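Local coordinates for Serine/threonine-protein kinase-like protein ACR4 (Arabidopsis thaliana, PDB 7A0J), which acts as a membrane receptor kinase controlling formative cell division in root meristems in response to the CLE40 peptide, this chain being its extracellular beta-propeller, at residues A[192-197]-A[234-239]; A[244-249]-A[273-278]; A[281-286]-A[293-298]. One frame throughout, in Å; residues are numbered along the deposited sequence.

Overall arrangement
The three contacts follow one another along the chain and step through the last three blades of the seven-repeat propeller of the extracellular part. Contact 1 joins repeat 5 to repeat 6 and contact 2 joins repeat 6 to repeat 7, each by packing the middle strand of one three-stranded sheet on the first strand of the next. Contact 3 lies within repeat 7, in the hairpin that completes its sheet. Centres of contacts 1 and 2 are about 9 Å apart, those of 2 and 3 about 10 Å, and those of 1 and 3 about 17 Å. Strands 233-238 and 242-247 pair directly, as do 274-277 and 281-285, so pairing within blades alternates with apolar packing between them.

Contact 1: A[192-197]-A[234-239]; sequences CGILDG and LAVVGG
The carbonyl of Leu234 meets the tip of Ile194, whose CD1 lies 3.8 Å from Leu234 O. That oxygen also accepts a hydrogen bond from Lys183 NZ, so the methyl group packs beside a polar atom that is satisfied from elsewhere. At Ala235 the contact is again methyl against backbone: Ile194 CD1 stands 3.8 Å from Ala235 C, and CB of the alanine points away.

Val236 follows, and its two methyl groups are shared between two residues of the opposing strand. Val236 CG1, placed between the backbone N and the carbonyl carbon (chi1 58°), lies 3.8 Å from Ile194 CG1. Val236 CG2, anti to the backbone N, lies 3.6 Å from Cys192 CB. Ile194 and Val236 pass one another pointing opposite ways, and meet CG1 to CG1. Cys192 is tied back into its own blade through a disulfide to Cys204.

Val237 turns its CB away from this interface, and its side chain touches Leu275 and Ala277 of the following blade. The segments of the two strands run nearly antiparallel, at 168°, with axes 7.4 Å apart, a spacing of packed sheets and not of paired strands. This is the blade-on-blade packing of a beta-propeller: strand 190-195, between 181-186 and 202-206 in its sheet, lies against strand 233-238, and Val236 also reaches Ala185 on strand 181-186.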
# COMPACT_ATOMS: atom_id res chain seq x y z
N CYS A 192 -2.12 -10.34 4.41
CA CYS A 192 -1.83 -11.48 3.50
C CYS A 192 -0.38 -11.37 3.03
O CYS A 192 0.05 -10.24 2.70
CB CYS A 192 -2.78 -11.53 2.32
SG CYS A 192 -4.49 -11.94 2.78
N GLY A 193 0.35 -12.48 3.03
CA GLY A 193 1.75 -12.57 2.59
C GLY A 193 1.93 -13.67 1.57
O GLY A 193 1.39 -14.77 1.78
N ILE A 194 2.65 -13.38 0.48
CA ILE A 194 3.10 -14.40 -0.52
C ILE A 194 4.38 -15.03 0.05
O ILE A 194 5.38 -14.30 0.19
CB ILE A 194 3.31 -13.77 -1.91
CG1 ILE A 194 2.01 -13.13 -2.42
CG2 ILE A 194 3.85 -14.79 -2.89
CD1 ILE A 194 2.18 -12.32 -3.69
N LEU A 195 4.32 -16.31 0.41
CA LEU A 195 5.46 -17.07 0.99
C LEU A 195 6.64 -17.04 0.00
O LEU A 195 6.38 -17.05 -1.22
CB LEU A 195 5.04 -18.51 1.28
CG LEU A 195 4.07 -18.70 2.45
CD1 LEU A 195 3.46 -20.09 2.43
CD2 LEU A 195 4.77 -18.44 3.78
N ASP A 196 7.87 -17.00 0.52
CA ASP A 196 9.12 -17.04 -0.29
C ASP A 196 9.19 -18.39 -0.99
O ASP A 196 8.69 -19.38 -0.42
CB ASP A 196 10.35 -16.79 0.59
CG ASP A 196 11.62 -16.48 -0.19
OD1 ASP A 196 11.53 -15.74 -1.19
OD2 ASP A 196 12.68 -16.99 0.21
N GLY A 197 9.78 -18.43 -2.19
CA GLY A 197 10.02 -19.66 -2.97
C GLY A 197 9.18 -19.72 -4.24
O GLY A 197 8.35 -18.81 -4.44
N LEU A 234 1.30 -13.70 -7.98
CA LEU A 234 2.35 -12.70 -8.33
C LEU A 234 2.24 -11.49 -7.40
O LEU A 234 3.29 -10.95 -7.01
CB LEU A 234 2.19 -12.28 -9.79
CG LEU A 234 2.70 -13.27 -10.83
CD1 LEU A 234 2.19 -12.89 -12.22
CD2 LEU A 234 4.22 -13.36 -10.82
N ALA A 235 1.01 -11.06 -7.10
CA ALA A 235 0.70 -9.87 -6.26
C ALA A 235 -0.48 -10.17 -5.34
O ALA A 235 -1.30 -11.05 -5.68
CB ALA A 235 0.42 -8.69 -7.15
N VAL A 236 -0.55 -9.46 -4.22
CA VAL A 236 -1.69 -9.50 -3.25
C VAL A 236 -1.95 -8.08 -2.75
O VAL A 236 -0.97 -7.31 -2.61
CB VAL A 236 -1.42 -10.49 -2.10
CG1 VAL A 236 -0.15 -10.15 -1.34
CG2 VAL A 236 -2.60 -10.60 -1.15
N VAL A 237 -3.22 -7.74 -2.51
CA VAL A 237 -3.66 -6.44 -1.93
C VAL A 237 -4.70 -6.73 -0.84
O VAL A 237 -5.35 -7.79 -0.92
CB VAL A 237 -4.21 -5.49 -3.01
CG1 VAL A 237 -3.13 -5.08 -4.00
CG2 VAL A 237 -5.41 -6.08 -3.74
N GLY A 238 -4.83 -5.83 0.13
CA GLY A 238 -5.77 -5.95 1.26
C GLY A 238 -6.77 -4.81 1.28
O GLY A 238 -6.34 -3.64 1.33
N GLY A 239 -8.07 -5.14 1.21
CA GLY A 239 -9.18 -4.23 1.54
C GLY A 239 -9.46 -4.24 3.03
O GLY A 239 -8.65 -4.83 3.77

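Contact 2: A[244-249]-A[273-278]; sequences CGIKRY and YDLAAG
Ile246 and Leu275 fill the middle of this interface, CG1 of the isoleucine lying 3.7 Å from CG of the leucine while the two side chains cross obliquely. Beyond that point the isoleucine runs on over the opposing backbone. With CG1 anti to the carbonyl carbon (chi1 -61°) and the chain extended through chi2, Ile246 CD1 comes 3.4 Å from Asp274 N. Leu275 replies in the other direction: its CD1 rests 3.8 Å from Gly245 C and 4.0 Å from Cys244 CB. Each large side chain therefore covers main chain as well as its counterpart. An alanine in place of Ile246 would probably open a gap beside Leu275 and uncover the backbone at Asp274, because the atoms that make these contacts, CG1 and CD1, would be gone.

The two strand segments are antiparallel within a few degrees, but their axes stay 7.3 Å apart, and the join is made by side chains. It is the packing of neighbouring blades in a seven-repeat beta-propeller, here between repeats 6 and 7.

Two of the residues touched directly are held by further bonds. Asp274 turns its CB away from the interface and accepts a hydrogen bond from the next amide, with Leu275 N 2.9 Å from Asp274 OD1. The bond is bent, 132° at the hydrogen, and the N-H approaches from above the carboxylate plane. Cys244 is fixed by its disulfide to Cys255. Farther out, Val237 of strand 233-238 and Thr282 of strand 281-285 lie against Cys244, and on the remote side of strand 274-277 Ile7 and Ile9 pack on Ala276.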
# COMPACT_ATOMS: atom_id res chain seq x y z
N CYS A 244 -7.39 -9.42 -2.37
CA CYS A 244 -7.38 -9.82 -3.80
C CYS A 244 -5.94 -10.11 -4.22
O CYS A 244 -5.02 -9.55 -3.60
CB CYS A 244 -7.98 -8.75 -4.70
SG CYS A 244 -9.70 -8.34 -4.31
N GLY A 245 -5.76 -10.95 -5.23
CA GLY A 245 -4.44 -11.31 -5.78
C GLY A 245 -4.50 -11.58 -7.27
O GLY A 245 -5.62 -11.79 -7.79
N ILE A 246 -3.34 -11.55 -7.92
CA ILE A 246 -3.15 -11.94 -9.35
C ILE A 246 -2.50 -13.33 -9.36
O ILE A 246 -1.41 -13.46 -8.79
CB ILE A 246 -2.31 -10.88 -10.09
CG1 ILE A 246 -3.02 -9.52 -10.09
CG2 ILE A 246 -1.97 -11.34 -11.50
CD1 ILE A 246 -2.18 -8.39 -10.65
N LYS A 247 -3.16 -14.32 -9.97
CA LYS A 247 -2.64 -15.70 -10.16
C LYS A 247 -1.48 -15.65 -11.16
O LYS A 247 -1.63 -14.96 -12.18
CB LYS A 247 -3.74 -16.64 -10.65
CG LYS A 247 -4.89 -16.86 -9.68
CD LYS A 247 -5.93 -17.83 -10.21
CE LYS A 247 -7.10 -18.04 -9.27
NZ LYS A 247 -8.03 -19.07 -9.78
N ARG A 248 -0.39 -16.36 -10.89
CA ARG A 248 0.87 -16.29 -11.68
C ARG A 248 0.65 -16.86 -13.09
O ARG A 248 1.25 -16.31 -14.04
CB ARG A 248 2.00 -17.05 -10.99
CG ARG A 248 3.35 -16.91 -11.67
CD ARG A 248 4.49 -17.33 -10.77
NE ARG A 248 4.49 -18.76 -10.53
CZ ARG A 248 5.13 -19.37 -9.54
NH1 ARG A 248 5.83 -18.67 -8.66
NH2 ARG A 248 5.05 -20.69 -9.42
N TYR A 249 -0.18 -17.90 -13.23
CA TYR A 249 -0.32 -18.68 -14.48
C TYR A 249 -1.06 -17.85 -15.54
O TYR A 249 -0.54 -17.75 -16.67
CB TYR A 249 -1.02 -20.02 -14.23
CG TYR A 249 -0.68 -21.07 -15.25
CD1 TYR A 249 0.52 -21.76 -15.18
CD2 TYR A 249 -1.53 -21.36 -16.31
CE1 TYR A 249 0.86 -22.72 -16.12
CE2 TYR A 249 -1.21 -22.32 -17.25
CZ TYR A 249 -0.01 -23.00 -17.16
OH TYR A 249 0.33 -23.95 -18.09
N TYR A 273 -1.70 -6.71 -14.67
CA TYR A 273 -0.26 -6.78 -14.31
C TYR A 273 -0.05 -6.24 -12.88
O TYR A 273 1.06 -6.44 -12.35
CB TYR A 273 0.61 -6.07 -15.36
CG TYR A 273 0.66 -4.56 -15.28
CD1 TYR A 273 1.47 -3.92 -14.36
CD2 TYR A 273 -0.05 -3.78 -16.17
CE1 TYR A 273 1.54 -2.54 -14.29
CE2 TYR A 273 0.01 -2.39 -16.13
CZ TYR A 273 0.81 -1.77 -15.18
OH TYR A 273 0.88 -0.40 -15.13
N ASP A 274 -1.06 -5.60 -12.28
CA ASP A 274 -1.00 -5.09 -10.88
C ASP A 274 -2.40 -4.77 -10.36
O ASP A 274 -3.31 -4.54 -11.19
CB ASP A 274 -0.08 -3.87 -10.79
CG ASP A 274 0.57 -3.68 -9.43
OD1 ASP A 274 0.22 -4.43 -8.50
OD2 ASP A 274 1.42 -2.78 -9.32
N LEU A 275 -2.57 -4.78 -9.04
CA LEU A 275 -3.83 -4.43 -8.32
C LEU A 275 -3.55 -3.36 -7.27
O LEU A 275 -2.39 -3.26 -6.82
CB LEU A 275 -4.41 -5.68 -7.64
CG LEU A 275 -4.93 -6.79 -8.56
CD1 LEU A 275 -5.50 -7.93 -7.74
CD2 LEU A 275 -5.97 -6.26 -9.54
N ALA A 276 -4.58 -2.60 -6.91
CA ALA A 276 -4.63 -1.69 -5.74
C ALA A 276 -5.98 -1.87 -5.03
O ALA A 276 -6.97 -2.15 -5.73
CB ALA A 276 -4.42 -0.26 -6.18
N ALA A 277 -5.99 -1.75 -3.70
CA ALA A 277 -7.20 -1.96 -2.86
C ALA A 277 -7.44 -0.71 -2.01
O ALA A 277 -6.47 -0.19 -1.41
CB ALA A 277 -7.03 -3.19 -2.01
N GLY A 278 -8.69 -0.24 -1.99
CA GLY A 278 -9.23 0.71 -1.00
C GLY A 278 -9.98 -0.04 0.09
O GLY A 278 -9.72 -1.26 0.22

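Contact 3: A[281-286]-A[293-298]; sequences FTCGVL and PVCWGL
The carbonyl oxygen of Thr282 accepts one hydrogen bond, from Trp296 N, and a weaker CA-H...O contact from Cys295 CA. Trp296 N donates to Thr282 O at 3.0 Å, nearly in line with the C=O bond. Cys295 CA lies 3.2 Å from Thr282 O. The same Thr282 O is placed 3.6 Å above one face of the Trp296 ring, toward the rim. Thr282 N returns a bond to Trp296 O, and Gly284 N donates to Val294 O at 2.9 Å, making a regular antiparallel hairpin.

Between these hydrogen-bonded pairs, Cys283 and Cys295 face each other as a non-hydrogen-bonded pair and are joined covalently, SG to SG at 2.0 Å, so the disulfide staples the two strands directly. The opposite sheet face carries a CH-pi contact: Thr282 CB stands 4.2 Å from the centroid of the six-membered ring of Trp296, and Thr282 CG2 lies 3.6 Å from Trp296 CZ2. Trp296 CG lies between the backbone N and the carbonyl carbon (chi1 68°), and from there the indole lies alongside Thr282.

Thr282 OG1 is hydrogen-bonded to Tyr242 OH. In the last blade, strand 281-285 is central, between 274-277 and the outer strand 294-297; Thr282 packs toward strand 242-247, and Cys283 toward strands 7-10 and 17-21.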
# COMPACT_ATOMS: atom_id res chain seq x y z
N PHE A 281 -13.38 -1.56 -2.29
CA PHE A 281 -13.24 -1.71 -3.76
C PHE A 281 -11.77 -1.91 -4.15
O PHE A 281 -10.87 -1.39 -3.44
CB PHE A 281 -13.84 -0.50 -4.48
CG PHE A 281 -13.19 0.81 -4.13
CD1 PHE A 281 -13.55 1.50 -2.98
CD2 PHE A 281 -12.20 1.35 -4.94
CE1 PHE A 281 -12.95 2.70 -2.65
CE2 PHE A 281 -11.60 2.56 -4.61
CZ PHE A 281 -11.97 3.23 -3.47
N THR A 282 -11.55 -2.63 -5.25
CA THR A 282 -10.23 -2.96 -5.83
C THR A 282 -10.18 -2.44 -7.26
O THR A 282 -11.22 -2.49 -7.94
CB THR A 282 -9.97 -4.47 -5.76
OG1 THR A 282 -9.97 -4.83 -4.38
CG2 THR A 282 -8.67 -4.90 -6.40
N CYS A 283 -9.01 -1.96 -7.70
CA CYS A 283 -8.73 -1.54 -9.09
C CYS A 283 -7.54 -2.34 -9.63
O CYS A 283 -6.59 -2.58 -8.86
CB CYS A 283 -8.44 -0.04 -9.17
SG CYS A 283 -9.81 0.97 -8.55
N GLY A 284 -7.62 -2.76 -10.90
CA GLY A 284 -6.54 -3.43 -11.63
C GLY A 284 -6.15 -2.64 -12.87
O GLY A 284 -7.02 -1.94 -13.41
N VAL A 285 -4.89 -2.75 -13.30
CA VAL A 285 -4.35 -2.09 -14.52
C VAL A 285 -3.99 -3.17 -15.54
O VAL A 285 -3.32 -4.15 -15.16
CB VAL A 285 -3.15 -1.17 -14.20
CG1 VAL A 285 -3.61 0.12 -13.54
CG2 VAL A 285 -2.09 -1.85 -13.34
N LEU A 286 -4.44 -3.00 -16.79
CA LEU A 286 -4.14 -3.89 -17.94
C LEU A 286 -2.90 -3.36 -18.67
O LEU A 286 -1.99 -4.16 -18.94
CB LEU A 286 -5.34 -3.93 -18.90
CG LEU A 286 -6.53 -4.78 -18.44
CD1 LEU A 286 -7.37 -4.03 -17.42
CD2 LEU A 286 -7.39 -5.18 -19.63
N PRO A 293 -9.48 3.82 -14.56
CA PRO A 293 -9.13 2.47 -14.11
C PRO A 293 -10.30 1.48 -14.10
O PRO A 293 -11.44 1.91 -13.98
CB PRO A 293 -8.61 2.71 -12.69
CG PRO A 293 -9.39 3.91 -12.21
CD PRO A 293 -9.58 4.77 -13.44
N VAL A 294 -9.99 0.19 -14.23
CA VAL A 294 -10.96 -0.94 -14.11
C VAL A 294 -11.10 -1.28 -12.62
O VAL A 294 -10.15 -1.86 -12.07
CB VAL A 294 -10.52 -2.17 -14.94
CG1 VAL A 294 -11.55 -3.29 -14.86
CG2 VAL A 294 -10.24 -1.80 -16.39
N CYS A 295 -12.23 -0.93 -12.01
CA CYS A 295 -12.48 -1.07 -10.55
C CYS A 295 -13.82 -1.78 -10.31
O CYS A 295 -14.73 -1.62 -11.14
CB CYS A 295 -12.47 0.28 -9.85
SG CYS A 295 -10.99 1.25 -10.19
N TRP A 296 -13.90 -2.52 -9.21
CA TRP A 296 -15.11 -3.27 -8.77
C TRP A 296 -15.23 -3.21 -7.25
O TRP A 296 -14.18 -3.19 -6.57
CB TRP A 296 -15.08 -4.70 -9.32
CG TRP A 296 -14.01 -5.57 -8.73
CD1 TRP A 296 -14.13 -6.42 -7.66
CD2 TRP A 296 -12.66 -5.71 -9.21
NE1 TRP A 296 -12.94 -7.06 -7.44
CE2 TRP A 296 -12.02 -6.65 -8.37
CE3 TRP A 296 -11.93 -5.13 -10.25
CZ2 TRP A 296 -10.69 -7.01 -8.55
CZ3 TRP A 296 -10.62 -5.49 -10.43
CH2 TRP A 296 -10.00 -6.42 -9.59
N GLY A 297 -16.47 -3.14 -6.74
CA GLY A 297 -16.79 -3.08 -5.31
C GLY A 297 -17.01 -4.47 -4.74
O GLY A 297 -17.51 -5.34 -5.48
N LEU A 298 -16.63 -4.68 -3.47
CA LEU A 298 -16.82 -5.97 -2.74
C LEU A 298 -16.72 -5.71 -1.23
O LEU A 298 -15.60 -5.73 -0.68
CB LEU A 298 -15.80 -7.00 -3.24
CG LEU A 298 -14.31 -6.66 -3.12
CD1 LEU A 298 -13.46 -7.88 -3.47
CD2 LEU A 298 -13.91 -5.49 -4.01